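PDB 5OQ3: Cwp19 from Clostridioides difficile, which is a cell-wall protein whose glycoside hydrolase region, a TIM barrel, is the part present here, and which probably acts in peptidoglycan breakdown. Local coordinates for residues N200-A203 and T204-Y208. Sequence-based numbering, arbitrary orientation.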
# COMPACT_ATOMS: atom_id res chain seq x y z
N ASN A 200 -2.21 -18.96 12.55
CA ASN A 200 -2.91 -20.21 12.79
C ASN A 200 -3.57 -20.75 11.53
O ASN A 200 -4.80 -20.76 11.39
CB ASN A 200 -3.95 -20.03 13.90
CG ASN A 200 -4.55 -21.34 14.33
OD1 ASN A 200 -4.18 -22.41 13.82
ND2 ASN A 200 -5.49 -21.28 15.25
N ASP A 201 -2.70 -21.21 10.62
CA ASP A 201 -3.10 -21.77 9.34
C ASP A 201 -2.73 -23.22 9.19
O ASP A 201 -2.64 -23.70 8.07
CB ASP A 201 -2.51 -20.97 8.17
CG ASP A 201 -1.01 -20.92 8.16
OD1 ASP A 201 -0.37 -21.57 9.04
OD2 ASP A 201 -0.44 -20.24 7.27
N THR A 202 -2.53 -23.95 10.28
CA THR A 202 -2.10 -25.35 10.15
C THR A 202 -3.05 -26.17 9.30
O THR A 202 -2.60 -26.97 8.48
CB THR A 202 -1.95 -25.98 11.52
OG1 THR A 202 -1.09 -25.13 12.29
CG2 THR A 202 -1.42 -27.37 11.42
N ALA A 203 -4.36 -25.98 9.48
CA ALA A 203 -5.31 -26.79 8.71
C ALA A 203 -5.22 -26.46 7.23
O ALA A 203 -5.25 -27.35 6.40
CB ALA A 203 -6.72 -26.58 9.24
N THR A 204 -5.07 -25.17 6.90
CA THR A 204 -4.92 -24.74 5.54
C THR A 204 -3.66 -25.36 4.93
O THR A 204 -3.68 -25.85 3.81
CB THR A 204 -4.82 -23.21 5.51
OG1 THR A 204 -5.84 -22.66 6.31
CG2 THR A 204 -4.93 -22.68 4.11
N TYR A 205 -2.56 -25.32 5.65
CA TYR A 205 -1.28 -25.94 5.21
C TYR A 205 -1.43 -27.45 4.97
O TYR A 205 -0.98 -28.01 3.97
CB TYR A 205 -0.15 -25.60 6.19
CG TYR A 205 1.09 -26.36 5.89
CD1 TYR A 205 1.85 -26.07 4.75
CD2 TYR A 205 1.46 -27.46 6.65
CE1 TYR A 205 2.95 -26.85 4.40
CE2 TYR A 205 2.58 -28.23 6.33
CZ TYR A 205 3.32 -27.93 5.20
OH TYR A 205 4.41 -28.69 4.89
N GLN A 206 -2.10 -28.11 5.90
CA GLN A 206 -2.30 -29.55 5.73
C GLN A 206 -3.11 -29.87 4.50
O GLN A 206 -2.87 -30.86 3.80
CB GLN A 206 -2.94 -30.15 6.98
CG GLN A 206 -2.02 -30.23 8.17
CD GLN A 206 -2.70 -30.84 9.37
OE1 GLN A 206 -2.94 -30.16 10.35
NE2 GLN A 206 -3.05 -32.12 9.29
N LYS A 207 -4.11 -29.06 4.22
CA LYS A 207 -5.00 -29.33 3.09
C LYS A 207 -4.39 -28.96 1.75
O LYS A 207 -4.60 -29.67 0.77
CB LYS A 207 -6.32 -28.56 3.26
CG LYS A 207 -7.35 -28.91 2.19
CD LYS A 207 -8.74 -28.50 2.57
CE LYS A 207 -9.70 -28.75 1.42
NZ LYS A 207 -9.98 -30.20 1.31
N TYR A 208 -3.63 -27.87 1.70
CA TYR A 208 -3.16 -27.32 0.40
C TYR A 208 -1.66 -27.31 0.22
O TYR A 208 -1.20 -27.15 -0.92
CB TYR A 208 -3.69 -25.89 0.22
CG TYR A 208 -5.18 -25.76 0.23
CD1 TYR A 208 -5.92 -26.14 -0.85
CD2 TYR A 208 -5.87 -25.33 1.37
CE1 TYR A 208 -7.29 -26.03 -0.87
CE2 TYR A 208 -7.24 -25.22 1.37
CZ TYR A 208 -7.94 -25.60 0.25
OH TYR A 208 -9.30 -25.54 0.28
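Thr-202 turns its methyl CG2 opposite the backbone N, with OG1 beside that N, while Gln-206 sets CG beside its own N (chi1 -72°) and runs on extended, so that the two side chains meet at an angle on the helix surface. Gln-206 OE1 comes to 3.4 Å from Thr-202 CG2, a van der Waals touch, and Gln-206 CG lies 3.3 Å from Thr-202 O. The same carbonyl oxygen accepts the backbone N-H of Gln-206 (Gln-206 N to Thr-202 O 2.9 Å). One residue earlier, the N-H of Tyr-205 points almost straight at its acceptor, Tyr-205 N to Asp-201 O being 2.9 Å at 171°; one residue later, the bond from Lys-207 N to Ala-203 O, 3.0 Å, is more bent, at 149°. These successive i to i+4 bonds run along most of the short helix 202-208, which lies between strand 186-189 and helix 214-236 of the TIM barrel, far out from the chain centre. Asp-201 occupies the N-cap position, but its carboxylate makes no capping bond and instead forms a salt bridge through OD1 with Arg-218. Its CB packs 4.2 Å from Thr-204 CB, and both side chains touch Trp-217. Thr-204 OG1 is hydrogen-bonded to Asp-161, whereas Tyr-205 meets Trp-217 edge-to-face and bonds through OH to the carbonyl of Gln-212.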